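Local coordinates for E2A dna-binding protein (Human adenovirus 5, PDB 2WB0) that binds single-stranded DNA and, by forming multimers, unwinds the template without ATP during elongation of viral strand-displacement replication, at residues Q58-T62 with P244-S248; N160-R164 with S187-K191; V194-I199 with H269-I273. All coordinates share one frame. Numbering follows the deposited sequence.

Overall arrangement
Contact 1 joins the all-alpha region to the second zinc-binding region, contact 3 joins the two zinc-binding regions, and contact 2 lies within the first. Contacts 1 and 3 share one antiparallel sheet, in which strands 242-246 and 271-276 are neighbours. Their centres are about 10 Å apart, and Phe245 N lies 2.8 Å from Leu272 O. Contacts 2 and 3 both use helix 189-206; their centres are about 14 Å apart. The centres of contacts 1 and 2 are about 19 Å apart, and Lys191 CE is 3.8 Å from Pro244 O. The side chains of Arg164 and Phe196 are about 10 Å and 12 Å from the zinc ion held by Cys111, His113, Cys166 and Cys182.

Contact 1: residues Q58-T62 with P244-S248; sequences QLTFT and PFALS
Phe61 lays one face of its ring over the CB of Phe245. The CB sits 3.9 Å from the Phe61 ring centroid and 26° off the ring normal, a CH-pi contact; the closest atoms are Phe61 CE2 and Phe245 CB at 3.5 Å. The two rings also form an edge-to-face pair. The edge of Phe245 turns to the face of Phe61, with centroids 5.0 Å apart and planes at 56°. Both phenylalanines have chi1 in the m well, and both CA-to-CB bonds point toward the opposite segment. Phe61 has a positive phi (53/39), so the loop bends sharply there. Phe245 is extended (-116/131), as expected on strand 242-246. The nearest CA pairs are Phe61 with Phe245 at 8.2 Å and Thr60 with Leu247 at 9.1 Å. The backbones therefore stay apart, and no hydrogen bond crosses between them. Leu247 (chi1 m, chi2 t) brings its CD2 to 3.7 Å from Phe61 CE2 and also to 3.7 Å from Thr60 CG2. Ala246 points its CB away, but its carbonyl O lies 3.4 Å from Phe61 CZ, at the ring edge. The two segments bury 202 Å². This is aromatic and aliphatic packing of a loop onto an edge strand. It joins the all-alpha region to the second zinc-binding region. Segment 58-62 links helix 40-53 to helix 64-83, and Thr60 and Thr62 hydrogen-bond to Ser299 and Asp302. Phe61 and Phe245 both touch Val274 on strand 271-276 and Lys297 on strand 297-299.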
loop_
_atom_site.group_PDB
_atom_site.type_symbol
_atom_site.label_atom_id
_atom_site.label_comp_id
_atom_site.label_asym_id
_atom_site.label_seq_id
_atom_site.Cartn_x
_atom_site.Cartn_y
_atom_site.Cartn_z
ATOM N N GLN A 58 -11.033 11.169 9.560
ATOM C CA GLN A 58 -9.823 11.923 9.292
ATOM C C GLN A 58 -8.800 11.007 8.604
ATOM O O GLN A 58 -8.486 9.943 9.126
ATOM C CB GLN A 58 -9.238 12.468 10.615
ATOM C CG GLN A 58 -10.072 13.655 11.192
ATOM C CD GLN A 58 -9.999 13.810 12.727
ATOM O OE1 GLN A 58 -9.502 14.832 13.231
ATOM N NE2 GLN A 58 -10.507 12.792 13.478
ATOM N N LEU A 59 -8.362 11.373 7.410
ATOM C CA LEU A 59 -7.353 10.572 6.693
ATOM C C LEU A 59 -6.013 11.255 6.933
ATOM O O LEU A 59 -6.011 12.492 7.140
ATOM C CB LEU A 59 -7.688 10.524 5.178
ATOM C CG LEU A 59 -8.971 9.706 4.881
ATOM C CD1 LEU A 59 -9.306 9.654 3.409
ATOM C CD2 LEU A 59 -8.934 8.253 5.443
ATOM N N THR A 60 -4.897 10.515 6.860
ATOM C CA THR A 60 -3.589 11.134 7.157
ATOM C C THR A 60 -2.644 10.659 6.080
ATOM O O THR A 60 -2.394 9.429 5.991
ATOM C CB THR A 60 -3.026 10.663 8.497
ATOM O OG1 THR A 60 -4.010 10.869 9.506
ATOM C CG2 THR A 60 -1.734 11.506 8.902
ATOM N N PHE A 61 -2.195 11.598 5.234
ATOM C CA PHE A 61 -1.384 11.251 4.039
ATOM C C PHE A 61 -2.080 10.195 3.167
ATOM O O PHE A 61 -1.392 9.258 2.608
ATOM C CB PHE A 61 -0.024 10.654 4.381
ATOM C CG PHE A 61 0.776 11.450 5.382
ATOM C CD1 PHE A 61 0.914 12.857 5.275
ATOM C CD2 PHE A 61 1.352 10.799 6.447
ATOM C CE1 PHE A 61 1.647 13.585 6.315
ATOM C CE2 PHE A 61 2.073 11.476 7.396
ATOM C CZ PHE A 61 2.250 12.859 7.317
ATOM N N THR A 62 -3.383 10.308 3.024
ATOM C CA THR A 62 -4.114 9.383 2.177
ATOM C C THR A 62 -5.042 10.264 1.366
ATOM O O THR A 62 -5.627 11.184 1.930
ATOM C CB THR A 62 -4.960 8.476 3.065
ATOM O OG1 THR A 62 -4.098 7.683 3.835
ATOM C CG2 THR A 62 -5.906 7.603 2.229
ATOM N N PRO A 244 8.459 6.542 4.395
ATOM C CA PRO A 244 8.005 7.041 5.697
ATOM C C PRO A 244 7.806 8.595 5.685
ATOM O O PRO A 244 8.692 9.300 5.147
ATOM C CB PRO A 244 9.128 6.644 6.655
ATOM C CG PRO A 244 10.392 6.458 5.738
ATOM C CD PRO A 244 9.879 6.071 4.376
ATOM N N PHE A 245 6.685 9.089 6.218
ATOM C CA PHE A 245 6.447 10.549 6.346
ATOM C C PHE A 245 6.366 10.910 7.834
ATOM O O PHE A 245 5.633 10.269 8.579
ATOM C CB PHE A 245 5.097 10.947 5.746
ATOM C CG PHE A 245 5.046 11.004 4.233
ATOM C CD1 PHE A 245 5.706 10.093 3.429
ATOM C CD2 PHE A 245 4.195 11.958 3.605
ATOM C CE1 PHE A 245 5.705 10.199 2.017
ATOM C CE2 PHE A 245 4.103 12.047 2.193
ATOM C CZ PHE A 245 4.855 11.131 1.393
ATOM N N ALA A 246 7.096 11.941 8.274
ATOM C CA ALA A 246 7.028 12.371 9.665
ATOM C C ALA A 246 5.660 12.940 9.983
ATOM O O ALA A 246 5.048 13.597 9.103
ATOM C CB ALA A 246 8.134 13.485 9.931
ATOM N N LEU A 247 5.164 12.689 11.192
ATOM C CA LEU A 247 3.981 13.395 11.689
ATOM C C LEU A 247 4.593 14.554 12.485
ATOM O O LEU A 247 4.873 14.417 13.677
ATOM C CB LEU A 247 3.083 12.557 12.606
ATOM C CG LEU A 247 2.448 11.301 11.910
ATOM C CD1 LEU A 247 1.919 10.370 12.952
ATOM C CD2 LEU A 247 1.339 11.772 11.033
ATOM N N SER A 248 4.811 15.698 11.864
ATOM C CA SER A 248 5.663 16.731 12.539
ATOM C C SER A 248 5.086 17.555 13.729
ATOM O O SER A 248 5.873 17.983 14.588
ATOM C CB SER A 248 6.350 17.655 11.518
ATOM O OG SER A 248 7.353 16.963 10.806
#

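Contact 2: residues N160-R164 with S187-K191; sequences NTDAR and SEGAK
Two hydrogen bonds cross between the segments, and both end on Asp162. Gly189 N donates to Asp162 O at 2.9 Å (148°), and Ala190 N donates to Asp162 OD2 at 2.9 Å (142°). Asp162 has chi1 near t, which brings its carboxylate to the helix start. One water adds a bridge: it lies 2.8 Å from Asp162 N, which donates to it, and 2.8 Å from Ser187 O, which accepts from it. Charge pairing stays within each segment. Arg164 NH1 makes a very short salt bridge to Asp162 OD1 at 2.5 Å, and Lys191 NZ pairs with Glu188 OE1 at 3.2 Å. Arg164 NH2 also hydrogen-bonds to Gly107 O.

The segments join a sheet strand to the start of helix 189-206 in the first zinc-binding region. Strand 158-165 turns a corner at Thr161 and Asp162. Glu188 is the N-cap residue, and Asp162 receives two amide protons from the helix's first turn.

Packing is close. Ala163 and Ser187 have the nearest CA atoms, at 4.4 Å, and Ala163 CA is 3.4 Å from Ser187 O. Asn160 CB is also 3.4 Å from Ser187 O. Ser187 OG hydrogen-bonds to His122 ND1 on strand 118-124. Gly189 CA lies over one face of the Arg164 guanidinium and 3.8 Å from Arg164 CG. A CB on Gly189 would clash with Arg164 CZ and Asp162 O.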
loop_
_atom_site.group_PDB
_atom_site.type_symbol
_atom_site.label_atom_id
_atom_site.label_comp_id
_atom_site.label_asym_id
_atom_site.label_seq_id
_atom_site.Cartn_x
_atom_site.Cartn_y
_atom_site.Cartn_z
ATOM N N ASN A 160 22.527 12.746 4.315
ATOM C CA ASN A 160 21.818 11.724 5.070
ATOM C C ASN A 160 22.786 10.573 5.279
ATOM O O ASN A 160 22.947 9.743 4.361
ATOM C CB ASN A 160 20.571 11.218 4.310
ATOM C CG ASN A 160 19.420 12.209 4.302
ATOM O OD1 ASN A 160 19.226 12.973 5.229
ATOM N ND2 ASN A 160 18.622 12.157 3.252
ATOM N N THR A 161 23.397 10.472 6.459
ATOM C CA THR A 161 24.383 9.406 6.716
ATOM C C THR A 161 23.756 8.114 7.259
ATOM O O THR A 161 24.438 7.148 7.609
ATOM C CB THR A 161 25.479 9.865 7.722
ATOM O OG1 THR A 161 24.852 10.161 8.975
ATOM C CG2 THR A 161 26.203 11.084 7.180
ATOM N N ASP A 162 22.436 8.108 7.328
ATOM C CA ASP A 162 21.725 6.968 7.864
ATOM C C ASP A 162 20.751 6.360 6.825
ATOM O O ASP A 162 19.712 5.803 7.212
ATOM C CB ASP A 162 20.976 7.426 9.121
ATOM C CG ASP A 162 20.328 6.286 9.860
ATOM O OD1 ASP A 162 20.937 5.165 9.919
ATOM O OD2 ASP A 162 19.200 6.516 10.368
ATOM N N ALA A 163 21.078 6.460 5.527
ATOM C CA ALA A 163 20.250 5.825 4.483
ATOM C C ALA A 163 20.436 4.304 4.438
ATOM O O ALA A 163 21.388 3.761 5.024
ATOM C CB ALA A 163 20.552 6.448 3.106
ATOM N N ARG A 164 19.464 3.604 3.830
ATOM C CA ARG A 164 19.445 2.137 3.821
ATOM C C ARG A 164 19.027 1.776 2.434
ATOM O O ARG A 164 18.043 2.333 1.920
ATOM C CB ARG A 164 18.341 1.595 4.776
ATOM C CG ARG A 164 18.537 2.142 6.174
ATOM C CD ARG A 164 19.653 1.285 6.870
ATOM N NE ARG A 164 19.428 1.347 8.323
ATOM C CZ ARG A 164 19.771 2.408 9.008
ATOM N NH1 ARG A 164 20.328 3.374 8.325
ATOM N NH2 ARG A 164 19.587 2.522 10.330
ATOM N N SER A 187 15.941 7.129 2.660
ATOM C CA SER A 187 16.915 8.228 2.841
ATOM C C SER A 187 17.197 8.333 4.314
ATOM O O SER A 187 18.314 8.659 4.747
ATOM C CB SER A 187 16.305 9.554 2.423
ATOM O OG SER A 187 16.760 9.816 1.134
ATOM N N GLU A 188 16.184 8.002 5.106
ATOM C CA GLU A 188 16.405 8.074 6.543
ATOM C C GLU A 188 15.926 6.851 7.324
ATOM O O GLU A 188 14.741 6.691 7.605
ATOM C CB GLU A 188 15.918 9.445 7.130
ATOM C CG GLU A 188 14.580 9.910 6.627
ATOM C CD GLU A 188 14.470 11.441 6.320
ATOM O OE1 GLU A 188 13.793 11.719 5.289
ATOM O OE2 GLU A 188 15.006 12.331 7.083
ATOM N N GLY A 189 16.879 6.009 7.693
ATOM C CA GLY A 189 16.593 4.680 8.227
ATOM C C GLY A 189 15.936 4.784 9.585
ATOM O O GLY A 189 15.037 4.016 9.912
ATOM N N ALA A 190 16.406 5.730 10.405
ATOM C CA ALA A 190 15.774 5.904 11.701
ATOM C C ALA A 190 14.291 6.282 11.579
ATOM O O ALA A 190 13.440 5.768 12.305
ATOM C CB ALA A 190 16.574 6.955 12.563
ATOM N N LYS A 191 13.989 7.226 10.693
ATOM C CA LYS A 191 12.611 7.605 10.447
ATOM C C LYS A 191 11.777 6.397 9.889
ATOM O O LYS A 191 10.599 6.255 10.223
ATOM C CB LYS A 191 12.548 8.747 9.406
ATOM C CG LYS A 191 11.127 9.249 9.257
ATOM C CD LYS A 191 11.110 10.714 8.931
ATOM C CE LYS A 191 11.052 11.032 7.512
ATOM N NZ LYS A 191 11.560 12.469 7.519
HETATM O O HOH W 1 20.002 9.473 6.848
#

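Contact 3: residues V194-I199 with H269-I273; sequences VAFKQI and HPALI
An inverse gamma turn centred on Pro270 leads from the end of helix 261-268 into strand 271-276, with Ala271 N bonded to His269 O at 2.7 Å. Helix 189-206 packs across this strand, joining the two zinc-binding regions. The local axes cross at -79° and approach to 6.3 Å. No direct hydrogen bond spans the segments. Small residues allow the closeness: the CA atoms of Ala195 and Ala271 are 4.6 Å apart, and Ala195 CA makes a CA-H...O contact to Ala271 O at 3.3 Å. Val194 CG1 reaches Ala271 CB at 3.6 Å. Lys197 CB lies over the His269 ring, 3.7 Å from its centroid, while Lys197 NZ pairs with Glu106. Ile273 (chi1 m, chi2 t) sets CD1 over the Phe196 ring, 3.7 Å from its centroid. One water donates to Ala195 O at 2.8 Å and accepts from Ile273 N at 3.0 Å.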
loop_
_atom_site.group_PDB
_atom_site.type_symbol
_atom_site.label_atom_id
_atom_site.label_comp_id
_atom_site.label_asym_id
_atom_site.label_seq_id
_atom_site.Cartn_x
_atom_site.Cartn_y
_atom_site.Cartn_z
ATOM N N VAL A 194 10.879 4.207 12.769
ATOM C CA VAL A 194 9.732 4.792 13.521
ATOM C C VAL A 194 8.396 4.423 12.869
ATOM O O VAL A 194 7.476 4.008 13.553
ATOM C CB VAL A 194 9.874 6.306 13.623
ATOM C CG1 VAL A 194 8.571 6.909 14.198
ATOM C CG2 VAL A 194 11.021 6.664 14.549
ATOM N N ALA A 195 8.280 4.551 11.533
ATOM C CA ALA A 195 7.001 4.240 10.822
ATOM C C ALA A 195 6.581 2.760 10.880
ATOM O O ALA A 195 5.357 2.409 10.925
ATOM C CB ALA A 195 7.133 4.683 9.333
ATOM N N PHE A 196 7.561 1.868 10.828
ATOM C CA PHE A 196 7.235 0.463 11.070
ATOM C C PHE A 196 6.825 0.181 12.524
ATOM O O PHE A 196 5.948 -0.636 12.767
ATOM C CB PHE A 196 8.361 -0.482 10.624
ATOM C CG PHE A 196 8.465 -0.649 9.074
ATOM C CD1 PHE A 196 7.745 -1.623 8.403
ATOM C CD2 PHE A 196 9.307 0.158 8.356
ATOM C CE1 PHE A 196 7.858 -1.804 7.039
ATOM C CE2 PHE A 196 9.424 0.010 6.937
ATOM C CZ PHE A 196 8.671 -1.003 6.299
ATOM N N LYS A 197 7.457 0.865 13.476
ATOM C CA LYS A 197 7.033 0.689 14.878
ATOM C C LYS A 197 5.609 1.186 15.054
ATOM O O LYS A 197 4.838 0.635 15.863
ATOM C CB LYS A 197 7.967 1.471 15.823
ATOM C CG LYS A 197 9.284 0.676 16.092
ATOM C CD LYS A 197 10.217 1.472 17.052
ATOM C CE LYS A 197 11.297 0.586 17.684
ATOM N NZ LYS A 197 12.460 1.422 18.113
ATOM N N GLN A 198 5.293 2.271 14.340
ATOM C CA GLN A 198 3.969 2.908 14.399
ATOM C C GLN A 198 2.910 1.936 13.907
ATOM O O GLN A 198 1.888 1.789 14.570
ATOM C CB GLN A 198 3.935 4.205 13.553
ATOM C CG GLN A 198 2.637 5.103 13.735
ATOM C CD GLN A 198 1.383 4.535 13.121
ATOM O OE1 GLN A 198 0.245 4.845 13.582
ATOM N NE2 GLN A 198 1.543 3.773 12.005
ATOM N N ILE A 199 3.143 1.257 12.774
ATOM C CA ILE A 199 2.066 0.391 12.254
ATOM C C ILE A 199 1.883 -0.832 13.172
ATOM O O ILE A 199 0.745 -1.250 13.454
ATOM C CB ILE A 199 2.267 -0.003 10.736
ATOM C CG1 ILE A 199 0.978 -0.687 10.227
ATOM C CG2 ILE A 199 3.483 -0.904 10.526
ATOM C CD1 ILE A 199 -0.284 0.268 10.309
ATOM N N HIS A 269 5.334 6.868 18.141
ATOM C CA HIS A 269 6.134 6.672 16.953
ATOM C C HIS A 269 5.645 7.597 15.835
ATOM O O HIS A 269 4.944 7.175 14.938
ATOM C CB HIS A 269 6.007 5.192 16.533
ATOM C CG HIS A 269 6.241 4.252 17.664
ATOM N ND1 HIS A 269 7.502 4.053 18.222
ATOM C CD2 HIS A 269 5.384 3.481 18.363
ATOM C CE1 HIS A 269 7.400 3.144 19.177
ATOM N NE2 HIS A 269 6.131 2.795 19.293
ATOM N N PRO A 270 6.074 8.863 15.863
ATOM C CA PRO A 270 5.438 9.899 15.013
ATOM C C PRO A 270 5.932 9.879 13.581
ATOM O O PRO A 270 6.426 10.887 13.103
ATOM C CB PRO A 270 5.856 11.193 15.712
ATOM C CG PRO A 270 7.228 10.850 16.271
ATOM C CD PRO A 270 7.091 9.444 16.767
ATOM N N ALA A 271 5.699 8.775 12.856
ATOM C CA ALA A 271 5.967 8.723 11.393
ATOM C C ALA A 271 5.054 7.631 10.844
ATOM O O ALA A 271 4.786 6.638 11.542
ATOM C CB ALA A 271 7.462 8.372 11.053
ATOM N N LEU A 272 4.497 7.863 9.655
ATOM C CA LEU A 272 3.637 6.889 9.002
ATOM C C LEU A 272 4.323 6.306 7.764
ATOM O O LEU A 272 5.004 7.011 7.037
ATOM C CB LEU A 272 2.358 7.580 8.509
ATOM C CG LEU A 272 1.174 7.619 9.479
ATOM C CD1 LEU A 272 1.378 7.289 10.967
ATOM C CD2 LEU A 272 -0.038 8.410 9.096
ATOM N N ILE A 273 4.065 5.024 7.509
ATOM C CA ILE A 273 4.434 4.425 6.215
ATOM C C ILE A 273 3.362 4.953 5.243
ATOM O O ILE A 273 2.159 4.856 5.509
ATOM C CB ILE A 273 4.284 2.868 6.284
ATOM C CG1 ILE A 273 5.362 2.281 7.203
ATOM C CG2 ILE A 273 4.195 2.244 4.797
ATOM C CD1 ILE A 273 5.249 0.741 7.479
HETATM O O HOH W 2 3.023 3.472 9.856
#